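PDB 5KEI: 2,3-dihydroxybenzoate-AMP ligase from Mycobacterium smegmatis, which belongs to the AMP-binding (ANL) superfamily of enzymes, with a large N-terminal part and a small C-terminal domain. Local coordinates for residues I62-I65 with R70-Y73; A106-A111 with L253-N258; N413-A418 with G430-G435; N422-S427 with L472-L477. All blocks are in the same frame, centred on the assembly; numbering follows the deposited sequence.

Contact 1: I62-I65 with R70-Y73; sequences IAVI and RHTY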
loop_
_atom_site.group_PDB
_atom_site.type_symbol
_atom_site.label_atom_id
_atom_site.label_comp_id
_atom_site.label_asym_id
_atom_site.label_seq_id
_atom_site.Cartn_x
_atom_site.Cartn_y
_atom_site.Cartn_z
ATOM N N ILE A 62 -14.073 -21.714 -11.222
ATOM C CA ILE A 62 -13.525 -20.578 -11.941
ATOM C C ILE A 62 -12.715 -19.716 -10.978
ATOM O O ILE A 62 -13.205 -19.341 -9.920
ATOM C CB ILE A 62 -14.632 -19.741 -12.585
ATOM C CG1 ILE A 62 -15.513 -20.621 -13.470
ATOM C CG2 ILE A 62 -14.028 -18.618 -13.389
ATOM C CD1 ILE A 62 -14.760 -21.256 -14.610
ATOM N N ALA A 63 -11.471 -19.417 -11.330
ATOM C CA ALA A 63 -10.607 -18.665 -10.432
ATOM C C ALA A 63 -10.671 -17.172 -10.737
ATOM O O ALA A 63 -10.875 -16.361 -9.836
ATOM C CB ALA A 63 -9.168 -19.167 -10.522
ATOM N N VAL A 64 -10.503 -16.819 -12.009
ATOM C CA VAL A 64 -10.448 -15.429 -12.420
ATOM C C VAL A 64 -11.274 -15.226 -13.695
ATOM O O VAL A 64 -11.364 -16.127 -14.524
ATOM C CB VAL A 64 -8.994 -14.985 -12.640
ATOM C CG1 VAL A 64 -8.232 -14.940 -11.307
ATOM C CG2 VAL A 64 -8.293 -15.931 -13.610
ATOM N N ILE A 65 -11.913 -14.063 -13.828
ATOM C CA ILE A 65 -12.701 -13.735 -15.022
ATOM C C ILE A 65 -12.405 -12.311 -15.475
ATOM O O ILE A 65 -12.215 -11.432 -14.642
ATOM C CB ILE A 65 -14.236 -13.847 -14.783
ATOM C CG1 ILE A 65 -14.615 -15.151 -14.085
ATOM C CG2 ILE A 65 -14.992 -13.732 -16.084
ATOM C CD1 ILE A 65 -16.115 -15.397 -14.058
ATOM N N ARG A 70 -11.561 -16.430 -19.094
ATOM C CA ARG A 70 -11.834 -16.940 -17.759
ATOM C C ARG A 70 -11.007 -18.209 -17.550
ATOM O O ARG A 70 -10.874 -19.036 -18.451
ATOM C CB ARG A 70 -13.340 -17.195 -17.544
ATOM C CG ARG A 70 -13.865 -18.577 -17.954
ATOM C CD ARG A 70 -15.333 -18.539 -18.405
ATOM N NE ARG A 70 -15.498 -17.832 -19.682
ATOM C CZ ARG A 70 -15.530 -18.409 -20.889
ATOM N NH1 ARG A 70 -15.679 -17.658 -21.976
ATOM N NH2 ARG A 70 -15.411 -19.728 -21.021
ATOM N N HIS A 71 -10.428 -18.339 -16.363
ATOM C CA HIS A 71 -9.584 -19.476 -16.035
ATOM C C HIS A 71 -10.057 -20.173 -14.760
ATOM O O HIS A 71 -10.345 -19.527 -13.755
ATOM C CB HIS A 71 -8.130 -19.022 -15.870
ATOM C CG HIS A 71 -7.602 -18.222 -17.007
ATOM N ND1 HIS A 71 -7.719 -18.626 -18.343
ATOM C CD2 HIS A 71 -6.952 -17.037 -17.065
ATOM C CE1 HIS A 71 -7.178 -17.737 -19.122
ATOM N NE2 HIS A 71 -6.685 -16.746 -18.372
ATOM N N THR A 72 -10.143 -21.496 -14.802
ATOM C CA THR A 72 -10.357 -22.284 -13.600
ATOM C C THR A 72 -9.072 -22.275 -12.773
ATOM O O THR A 72 -8.011 -21.886 -13.277
ATOM C CB THR A 72 -10.735 -23.733 -13.929
ATOM O OG1 THR A 72 -9.631 -24.360 -14.593
ATOM C CG2 THR A 72 -11.952 -23.779 -14.841
ATOM N N TYR A 73 -9.162 -22.709 -11.517
ATOM C CA TYR A 73 -7.998 -22.756 -10.636
ATOM C C TYR A 73 -6.915 -23.689 -11.158
ATOM O O TYR A 73 -5.728 -23.421 -10.978
ATOM C CB TYR A 73 -8.404 -23.174 -9.217
ATOM C CG TYR A 73 -8.908 -22.027 -8.368
ATOM C CD1 TYR A 73 -8.020 -21.166 -7.720
ATOM C CD2 TYR A 73 -10.279 -21.792 -8.224
ATOM C CE1 TYR A 73 -8.490 -20.098 -6.946
ATOM C CE2 TYR A 73 -10.755 -20.738 -7.451
ATOM C CZ TYR A 73 -9.855 -19.896 -6.816
ATOM O OH TYR A 73 -10.338 -18.860 -6.057
#

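Contact 2: A106-A111 with L253-N258; sequences AEFAVA and LPAAHN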
loop_
_atom_site.group_PDB
_atom_site.type_symbol
_atom_site.label_atom_id
_atom_site.label_comp_id
_atom_site.label_asym_id
_atom_site.label_seq_id
_atom_site.Cartn_x
_atom_site.Cartn_y
_atom_site.Cartn_z
ATOM N N ALA A 106 -7.482 -10.679 -16.247
ATOM C CA ALA A 106 -7.162 -11.979 -15.652
ATOM C C ALA A 106 -5.654 -12.181 -15.663
ATOM O O ALA A 106 -5.095 -12.796 -14.761
ATOM C CB ALA A 106 -7.850 -13.110 -16.392
ATOM N N GLU A 107 -4.998 -11.626 -16.677
ATOM C CA GLU A 107 -3.557 -11.751 -16.840
ATOM C C GLU A 107 -2.774 -11.179 -15.644
ATOM O O GLU A 107 -1.605 -11.526 -15.431
ATOM C CB GLU A 107 -3.127 -11.070 -18.143
ATOM C CG GLU A 107 -1.791 -11.534 -18.684
ATOM C CD GLU A 107 -1.746 -13.030 -18.984
ATOM O OE1 GLU A 107 -2.807 -13.631 -19.276
ATOM O OE2 GLU A 107 -0.640 -13.609 -18.925
ATOM N N PHE A 108 -3.417 -10.312 -14.861
ATOM C CA PHE A 108 -2.773 -9.749 -13.674
ATOM C C PHE A 108 -2.427 -10.884 -12.704
ATOM O O PHE A 108 -1.345 -10.893 -12.101
ATOM C CB PHE A 108 -3.675 -8.681 -13.006
ATOM C CG PHE A 108 -3.174 -8.207 -11.659
ATOM C CD1 PHE A 108 -2.291 -7.144 -11.562
ATOM C CD2 PHE A 108 -3.578 -8.836 -10.493
ATOM C CE1 PHE A 108 -1.829 -6.721 -10.333
ATOM C CE2 PHE A 108 -3.115 -8.416 -9.256
ATOM C CZ PHE A 108 -2.246 -7.355 -9.173
ATOM N N ALA A 109 -3.350 -11.837 -12.572
ATOM C CA ALA A 109 -3.137 -13.024 -11.745
ATOM C C ALA A 109 -2.047 -13.926 -12.321
ATOM O O ALA A 109 -1.282 -14.517 -11.568
ATOM C CB ALA A 109 -4.467 -13.832 -11.570
ATOM N N VAL A 110 -1.990 -14.044 -13.648
ATOM C CA VAL A 110 -0.961 -14.858 -14.305
ATOM C C VAL A 110 0.424 -14.283 -14.023
ATOM O O VAL A 110 1.345 -15.023 -13.685
ATOM C CB VAL A 110 -1.178 -14.944 -15.824
ATOM C CG1 VAL A 110 -0.149 -15.866 -16.460
ATOM C CG2 VAL A 110 -2.603 -15.391 -16.132
ATOM N N ALA A 111 0.552 -12.960 -14.125
ATOM C CA ALA A 111 1.799 -12.275 -13.801
ATOM C C ALA A 111 2.193 -12.374 -12.314
ATOM O O ALA A 111 3.358 -12.618 -11.994
ATOM C CB ALA A 111 1.709 -10.821 -14.209
ATOM N N LEU A 253 -11.321 -1.531 -8.140
ATOM C CA LEU A 253 -10.158 -0.681 -7.906
ATOM C C LEU A 253 -8.925 -1.255 -8.630
ATOM O O LEU A 253 -8.958 -2.403 -9.068
ATOM C CB LEU A 253 -9.918 -0.563 -6.403
ATOM C CG LEU A 253 -11.101 0.086 -5.685
ATOM C CD1 LEU A 253 -11.097 -0.259 -4.186
ATOM C CD2 LEU A 253 -11.086 1.601 -5.926
ATOM N N PRO A 254 -7.840 -0.468 -8.767
ATOM C CA PRO A 254 -6.639 -1.011 -9.423
ATOM C C PRO A 254 -6.084 -2.242 -8.705
ATOM O O PRO A 254 -5.732 -2.166 -7.532
ATOM C CB PRO A 254 -5.643 0.152 -9.361
ATOM C CG PRO A 254 -6.204 1.107 -8.384
ATOM C CD PRO A 254 -7.680 0.954 -8.442
ATOM N N ALA A 255 -6.004 -3.356 -9.421
ATOM C CA ALA A 255 -5.705 -4.653 -8.820
ATOM C C ALA A 255 -4.428 -4.683 -7.984
ATOM O O ALA A 255 -4.305 -5.517 -7.093
ATOM C CB ALA A 255 -5.636 -5.724 -9.904
ATOM N N ALA A 256 -3.487 -3.778 -8.238
ATOM C CA ALA A 256 -2.198 -3.856 -7.542
ATOM C C ALA A 256 -2.237 -3.182 -6.182
ATOM O O ALA A 256 -1.306 -3.323 -5.386
ATOM C CB ALA A 256 -1.087 -3.251 -8.383
ATOM N N HIS A 257 -3.304 -2.442 -5.918
ATOM C CA HIS A 257 -3.442 -1.798 -4.621
ATOM C C HIS A 257 -3.780 -2.832 -3.543
ATOM O O HIS A 257 -4.573 -3.745 -3.784
ATOM C CB HIS A 257 -4.520 -0.717 -4.661
ATOM C CG HIS A 257 -4.533 0.158 -3.445
ATOM N ND1 HIS A 257 -5.085 -0.240 -2.245
ATOM C CD2 HIS A 257 -4.043 1.404 -3.238
ATOM C CE1 HIS A 257 -4.951 0.727 -1.357
ATOM N NE2 HIS A 257 -4.318 1.736 -1.934
ATOM N N ASN A 258 -3.174 -2.676 -2.367
ATOM C CA ASN A 258 -3.427 -3.537 -1.222
ATOM C C ASN A 258 -4.915 -3.893 -1.034
ATOM O O ASN A 258 -5.263 -5.050 -0.779
ATOM C CB ASN A 258 -2.899 -2.865 0.044
ATOM C CG ASN A 258 -2.894 -3.796 1.234
ATOM O OD1 ASN A 258 -2.672 -4.997 1.083
ATOM N ND2 ASN A 258 -3.124 -3.252 2.422
#

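Contact 3: N413-A418 with G430-G435; sequences NGYFNA and GFYRSG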
loop_
_atom_site.group_PDB
_atom_site.type_symbol
_atom_site.label_atom_id
_atom_site.label_comp_id
_atom_site.label_asym_id
_atom_site.label_seq_id
_atom_site.Cartn_x
_atom_site.Cartn_y
_atom_site.Cartn_z
ATOM N N ASN A 413 7.945 -3.136 9.642
ATOM C CA ASN A 413 8.875 -2.692 10.665
ATOM C C ASN A 413 9.879 -1.697 10.086
ATOM O O ASN A 413 10.685 -1.120 10.800
ATOM C CB ASN A 413 9.571 -3.899 11.269
ATOM C CG ASN A 413 8.586 -4.908 11.803
ATOM O OD1 ASN A 413 8.068 -4.741 12.903
ATOM N ND2 ASN A 413 8.301 -5.951 11.020
ATOM N N GLY A 414 9.799 -1.507 8.774
ATOM C CA GLY A 414 10.487 -0.436 8.086
ATOM C C GLY A 414 10.119 -0.458 6.614
ATOM O O GLY A 414 9.748 -1.499 6.075
ATOM N N TYR A 415 10.204 0.692 5.955
ATOM C CA TYR A 415 10.096 0.732 4.509
ATOM C C TYR A 415 11.308 0.049 3.880
ATOM O O TYR A 415 12.343 -0.136 4.537
ATOM C CB TYR A 415 9.976 2.169 4.022
ATOM C CG TYR A 415 8.666 2.808 4.383
ATOM C CD1 TYR A 415 8.599 3.769 5.375
ATOM C CD2 TYR A 415 7.489 2.447 3.735
ATOM C CE1 TYR A 415 7.417 4.353 5.716
ATOM C CE2 TYR A 415 6.283 3.044 4.065
ATOM C CZ TYR A 415 6.259 4.000 5.065
ATOM O OH TYR A 415 5.083 4.618 5.432
ATOM N N PHE A 416 11.186 -0.336 2.615
ATOM C CA PHE A 416 12.271 -1.066 1.956
ATOM C C PHE A 416 13.359 -0.124 1.457
ATOM O O PHE A 416 13.072 0.820 0.723
ATOM C CB PHE A 416 11.742 -1.887 0.793
ATOM C CG PHE A 416 12.776 -2.767 0.161
ATOM C CD1 PHE A 416 13.065 -4.018 0.699
ATOM C CD2 PHE A 416 13.473 -2.341 -0.962
ATOM C CE1 PHE A 416 14.025 -4.837 0.117
ATOM C CE2 PHE A 416 14.434 -3.155 -1.542
ATOM C CZ PHE A 416 14.709 -4.406 -0.999
ATOM N N ASN A 417 14.600 -0.384 1.860
ATOM C CA ASN A 417 15.736 0.397 1.382
ATOM C C ASN A 417 15.478 1.891 1.546
ATOM O O ASN A 417 15.488 2.645 0.577
ATOM C CB ASN A 417 16.016 0.055 -0.078
ATOM C CG ASN A 417 17.345 0.583 -0.559
ATOM O OD1 ASN A 417 18.223 0.895 0.237
ATOM N ND2 ASN A 417 17.504 0.670 -1.867
ATOM N N ALA A 418 15.184 2.304 2.774
ATOM C CA ALA A 418 14.789 3.683 3.035
ATOM C C ALA A 418 15.137 4.063 4.466
ATOM O O ALA A 418 14.265 4.435 5.256
ATOM C CB ALA A 418 13.290 3.871 2.774
ATOM N N GLY A 430 9.048 0.515 17.739
ATOM C CA GLY A 430 8.746 -0.131 16.476
ATOM C C GLY A 430 7.285 -0.043 16.062
ATOM O O GLY A 430 6.818 -0.877 15.297
ATOM N N PHE A 431 6.566 0.952 16.575
ATOM C CA PHE A 431 5.229 1.267 16.081
ATOM C C PHE A 431 5.333 2.158 14.843
ATOM O O PHE A 431 6.131 3.102 14.811
ATOM C CB PHE A 431 4.384 1.963 17.157
ATOM C CG PHE A 431 3.855 1.032 18.231
ATOM C CD1 PHE A 431 4.669 0.596 19.255
ATOM C CD2 PHE A 431 2.532 0.606 18.213
ATOM C CE1 PHE A 431 4.178 -0.247 20.237
ATOM C CE2 PHE A 431 2.036 -0.238 19.194
ATOM C CZ PHE A 431 2.864 -0.660 20.201
ATOM N N TYR A 432 4.540 1.855 13.820
ATOM C CA TYR A 432 4.452 2.728 12.654
ATOM C C TYR A 432 3.573 3.936 12.974
ATOM O O TYR A 432 2.485 3.765 13.506
ATOM C CB TYR A 432 3.893 1.962 11.451
ATOM C CG TYR A 432 3.513 2.867 10.317
ATOM C CD1 TYR A 432 4.473 3.647 9.674
ATOM C CD2 TYR A 432 2.198 2.949 9.876
ATOM C CE1 TYR A 432 4.129 4.487 8.632
ATOM C CE2 TYR A 432 1.844 3.791 8.824
ATOM C CZ TYR A 432 2.811 4.559 8.212
ATOM O OH TYR A 432 2.466 5.412 7.177
ATOM N N ARG A 433 4.043 5.148 12.670
ATOM C CA ARG A 433 3.219 6.363 12.829
ATOM C C ARG A 433 2.426 6.696 11.553
ATOM O O ARG A 433 2.987 7.096 10.535
ATOM C CB ARG A 433 4.088 7.552 13.232
ATOM C CG ARG A 433 4.576 7.514 14.674
ATOM C CD ARG A 433 4.850 8.933 15.203
ATOM N NE ARG A 433 5.743 9.669 14.311
ATOM C CZ ARG A 433 7.061 9.508 14.287
ATOM N NH1 ARG A 433 7.636 8.651 15.114
ATOM N NH2 ARG A 433 7.805 10.201 13.439
ATOM N N SER A 434 1.113 6.541 11.625
ATOM C CA SER A 434 0.245 6.586 10.450
ATOM C C SER A 434 -0.002 7.980 9.893
ATOM O O SER A 434 -0.296 8.144 8.706
ATOM C CB SER A 434 -1.100 5.955 10.787
ATOM O OG SER A 434 -1.700 6.653 11.866
ATOM N N GLY A 435 0.071 8.978 10.762
ATOM C CA GLY A 435 -0.231 10.337 10.364
ATOM C C GLY A 435 -1.728 10.578 10.351
ATOM O O GLY A 435 -2.179 11.671 10.013
#

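Contact 4: N422-S427 with L472-L477; sequences NERSFS and LEEHLL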
loop_
_atom_site.group_PDB
_atom_site.type_symbol
_atom_site.label_atom_id
_atom_site.label_comp_id
_atom_site.label_asym_id
_atom_site.label_seq_id
_atom_site.Cartn_x
_atom_site.Cartn_y
_atom_site.Cartn_z
ATOM N N ASN A 422 12.896 5.484 7.563
ATOM C CA ASN A 422 12.616 4.631 8.712
ATOM C C ASN A 422 12.898 5.298 10.050
ATOM O O ASN A 422 12.081 5.195 10.959
ATOM C CB ASN A 422 13.388 3.331 8.596
ATOM C CG ASN A 422 12.819 2.443 7.531
ATOM O OD1 ASN A 422 11.628 2.543 7.223
ATOM N ND2 ASN A 422 13.644 1.574 6.955
ATOM N N GLU A 423 14.030 5.991 10.172
ATOM C CA GLU A 423 14.306 6.789 11.372
ATOM C C GLU A 423 13.169 7.747 11.668
ATOM O O GLU A 423 12.822 7.986 12.820
ATOM C CB GLU A 423 15.594 7.590 11.221
ATOM C CG GLU A 423 16.859 6.761 11.176
ATOM C CD GLU A 423 18.113 7.627 11.088
ATOM O OE1 GLU A 423 17.986 8.868 11.254
ATOM O OE2 GLU A 423 19.214 7.059 10.859
ATOM N N ARG A 424 12.582 8.271 10.605
ATOM C CA ARG A 424 11.583 9.335 10.692
ATOM C C ARG A 424 10.158 8.812 10.960
ATOM O O ARG A 424 9.390 9.433 11.695
ATOM C CB ARG A 424 11.639 10.151 9.390
ATOM C CG ARG A 424 10.683 11.312 9.273
ATOM C CD ARG A 424 10.806 11.982 7.902
ATOM N NE ARG A 424 9.667 12.870 7.617
ATOM C CZ ARG A 424 9.583 14.149 7.995
ATOM N NH1 ARG A 424 10.572 14.722 8.680
ATOM N NH2 ARG A 424 8.506 14.863 7.687
ATOM N N SER A 425 9.829 7.649 10.401
ATOM C CA SER A 425 8.451 7.160 10.354
ATOM C C SER A 425 8.061 6.151 11.446
ATOM O O SER A 425 6.893 5.774 11.549
ATOM C CB SER A 425 8.190 6.518 8.987
ATOM O OG SER A 425 8.566 7.375 7.920
ATOM N N PHE A 426 9.022 5.708 12.251
ATOM C CA PHE A 426 8.734 4.713 13.278
ATOM C C PHE A 426 9.142 5.137 14.693
ATOM O O PHE A 426 10.230 5.672 14.911
ATOM C CB PHE A 426 9.423 3.372 12.942
ATOM C CG PHE A 426 8.909 2.716 11.685
ATOM C CD1 PHE A 426 9.466 3.013 10.455
ATOM C CD2 PHE A 426 7.875 1.810 11.734
ATOM C CE1 PHE A 426 8.986 2.418 9.294
ATOM C CE2 PHE A 426 7.392 1.215 10.575
ATOM C CZ PHE A 426 7.943 1.521 9.358
ATOM N N SER A 427 8.227 4.895 15.629
ATOM C CA SER A 427 8.475 4.765 17.067
ATOM C C SER A 427 9.781 4.019 17.430
ATOM O O SER A 427 10.228 3.135 16.698
ATOM C CB SER A 427 7.251 4.046 17.677
ATOM O OG SER A 427 7.461 3.545 18.978
ATOM N N LEU A 472 6.754 20.607 3.350
ATOM C CA LEU A 472 8.023 21.291 3.143
ATOM C C LEU A 472 9.185 20.354 3.482
ATOM O O LEU A 472 10.170 20.296 2.749
ATOM C CB LEU A 472 8.107 22.569 3.982
ATOM C CG LEU A 472 9.459 23.288 3.897
ATOM C CD1 LEU A 472 9.897 23.502 2.451
ATOM C CD2 LEU A 472 9.415 24.616 4.632
ATOM N N GLU A 473 9.051 19.633 4.596
ATOM C CA GLU A 473 10.054 18.682 5.062
ATOM C C GLU A 473 10.231 17.531 4.089
ATOM O O GLU A 473 11.341 17.072 3.865
ATOM C CB GLU A 473 9.680 18.125 6.434
ATOM C CG GLU A 473 10.035 19.031 7.580
ATOM C CD GLU A 473 9.244 18.727 8.842
ATOM O OE1 GLU A 473 8.708 17.594 8.977
ATOM O OE2 GLU A 473 9.162 19.634 9.702
ATOM N N GLU A 474 9.134 17.052 3.515
ATOM C CA GLU A 474 9.243 15.960 2.559
ATOM C C GLU A 474 10.030 16.397 1.315
ATOM O O GLU A 474 10.806 15.618 0.776
ATOM C CB GLU A 474 7.855 15.431 2.180
ATOM C CG GLU A 474 7.172 14.617 3.291
ATOM C CD GLU A 474 7.936 13.348 3.661
ATOM O OE1 GLU A 474 8.635 12.787 2.785
ATOM O OE2 GLU A 474 7.833 12.906 4.830
ATOM N N HIS A 475 9.830 17.641 0.882
ATOM C CA HIS A 475 10.526 18.220 -0.270
ATOM C C HIS A 475 12.030 18.326 -0.045
ATOM O O HIS A 475 12.830 18.058 -0.944
ATOM C CB HIS A 475 9.989 19.634 -0.583
ATOM C CG HIS A 475 8.692 19.659 -1.338
ATOM N ND1 HIS A 475 8.580 19.220 -2.637
ATOM C CD2 HIS A 475 7.467 20.116 -0.984
ATOM C CE1 HIS A 475 7.334 19.389 -3.048
ATOM N NE2 HIS A 475 6.641 19.927 -2.064
ATOM N N LEU A 476 12.401 18.765 1.155
ATOM C CA LEU A 476 13.800 18.975 1.509
ATOM C C LEU A 476 14.528 17.648 1.581
ATOM O O LEU A 476 15.687 17.554 1.181
ATOM C CB LEU A 476 13.916 19.710 2.846
ATOM C CG LEU A 476 13.539 21.192 2.862
ATOM C CD1 LEU A 476 13.663 21.740 4.267
ATOM C CD2 LEU A 476 14.392 22.016 1.883
ATOM N N LEU A 477 13.831 16.631 2.092
ATOM C CA LEU A 477 14.365 15.282 2.224
ATOM C C LEU A 477 14.710 14.634 0.876
ATOM O O LEU A 477 15.523 13.718 0.834
ATOM C CB LEU A 477 13.370 14.400 2.990
ATOM C CG LEU A 477 13.232 14.711 4.486
ATOM C CD1 LEU A 477 11.965 14.115 5.061
ATOM C CD2 LEU A 477 14.446 14.211 5.243
#

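Contact 1: I62-I65 with R70-Y73
Three backbone hydrogen bonds tie residues 62-65 to 70-73, and His71 takes part in all of them. His71 O accepts from two successive amides, Ala63 N at 2.7 Å and Val64 N at 3.2 Å, both lying in the carbonyl plane. In return His71 N donates to Val64 O over 3.0 Å. Because two residues of one strand face a single residue of the other, the register slips by one between Ile62 and Val64.

At that slip Ala63, with an alpha-like psi of -50°, turns its methyl toward the partner segment and sets CB over the centre of the Tyr73 ring, 3.4 Å from the centroid and 6° off the normal, a CH-pi contact. The far end of that ring is held by Tyr73 OH bonding to Ala274 O. Separately, in the regular pair beyond the bulge, Val64 CG2 lies 3.8 Å from His71 CB, near the imidazole.

Aliphatic contacts line the margins: Ile62 CD1 reaches Thr72 CG2 at 3.8 Å, and Ile65 CG2 meets the CB of Arg70 at 4.1 Å, while the far end of that arginine leads away.

Backbone bonds from Ala63 and Ile65 to strand 275-278 make this pair the border of a nine-strand mixed sheet. The strand directions, 160° apart, and the doubled acceptor identify an antiparallel beta hairpin carrying a classic beta bulge.

Contact 2: A106-A111 with L253-N258
Phe108 lays one face of its ring over the methyl of Ala255, whose CB stands 3.6 Å from the ring centroid. The offset from the ring normal is only 6°, so the methyl sits above the middle of the ring and not beside its rim, the geometry of a CH-pi contact. Distances to the individual ring carbons agree: Phe108 CE2 is 3.7 Å from Ala255 CB, and Phe108 CD1 is 4.0 Å from the same methyl.

The outer end of the ring meets the backbone and a second methyl of the turn. Phe108 CZ lies 3.5 Å from Ala255 O, while Phe108 CE1 is 4.0 Å from Ala256 CB. With CG anti to its backbone N (chi1 171°), Phe108 projects from helix 107-117 far enough to span the 7.6 Å that separates its CA from the CA of Ala255.

The surface that receives the ring is a type I beta turn from Pro254 to His257, closed by His257 N bonding to Pro254 O at 2.9 Å. This turn follows strand 248-251 of the nine-strand sheet, whereas helix 107-117 runs between strands 97-101 and 121-124 of the seven-strand sheet; the ring therefore packs where these two parts meet. Leu261, Met124 and Phe278 also pack against Phe108.

All three touching residues are buried, and no hydrogen bond passes between the two segments. Asn104, just before helix 107-117, bonds to Leu253 O and Ala255 N. The chemistry of the contact itself therefore implies adhesion by dispersion and shape, one aromatic ring against two small methyl groups, while polar bonds reach the turn from the chain leading into the helix.

Contact 3: N413-A418 with G430-G435
Tyr415 and Tyr432 meet through the outer ends of their rings, and this one pair carries all the close approach between 413-418 and 430-435. The two hydroxyl oxygens, Tyr415 OH and Tyr432 OH, stand 3.2 Å apart. Nearly as close is the ring carbon Tyr432 CE1, 3.3 Å from Tyr415 OH, which places the hydroxyl of Tyr415 alongside the end of the other ring. The side chains cross at a slant, with Tyr415 CZ 4.2 Å from Tyr432 CE1. A chi1 of 168° swings the Tyr432 ring to the far side of its CB from its own N, and it points toward the loop, whereas the ring of Tyr415 has to run its full length to bring the hydroxyl across. That hydroxyl has its stronger polar partner in Glu357 OE2, and Glu357 also packs against Tyr432, so one residue borders both tyrosines.

Elsewhere the contact is loose. Asn413 OD1 stays 4.7 Å from Gly430 O, where both residues are partly exposed, and is instead bonded to Arg32 NH1. Only 97 Å² is buried between the segments, most of it by the two tyrosines.

Tyr415 lies in the loop ahead of helix 419-425, and Tyr432 stands at the start of strand 432-440. The contact thus joins that loop to a four-strand antiparallel sheet, in which the backbone of Tyr432 bonds to Val406 of the adjacent strand 402-407.

Contact 4: N422-S427 with L472-L477
Glu473 OE1 takes both terminal nitrogens of Arg424. The bond from Arg424 NH2 to Glu473 OE1 is the sound one, 3.0 Å and 163° at the hydrogen, with the oxygen in the guanidinium plane and its anti lone pair in use. The second, from Arg424 NH1 to Glu473 OE1 at 3.4 Å, is weak. On another flank Arg424 NE reaches Glu474 OE2 over 3.3 Å, again weakly, at 136°. The three residues thus form a salt-bridge network. The planes of the Glu473 carboxylate and the guanidinium stand 83° apart, so one oxygen and not a parallel pair meets the arginine.

Leu477 CD1 covers one face of the guanidinium, 3.7 Å from Arg424 NE and displaced toward the rim. An arm extended from CG to NE lets Arg424 reach across although its CA lies 10.7 Å from that of Leu477. With Arg424 on OE1 and Lys549 on OE2, two positive groups would probably keep the Glu473 carboxylate charged; Ala487 N also donates to OE2.

The bridge links helix 419-425, near its end, to helix 469-477 of the C-terminal domain, which packs through Leu472 and Leu476 against helix 512-521 and strand 498-505.

Contact 2 is wholly buried and apolar, a ring against methyls. Contact 1, toward the outside of the fold, is mainly backbone hydrogen bonding in a sheet-edge hairpin, and the two touch where Val64 CG1 packs 3.9 Å from Ala109 CB. On the opposite side of the chain's centre, contacts 3 and 4 share the neighbourhood of helix 419-425: Asn422 OD1 lies 2.7 Å from Tyr415 N, and Ser425 O 3.1 Å from Arg433 N, both probable hydrogen bonds. Contact 3 buries a pair of tyrosines, whereas contact 4, only partly buried, relies on charge to reach the C-terminal domain. Contacts 1 and 4 are farthest apart, about 43 Å between centres.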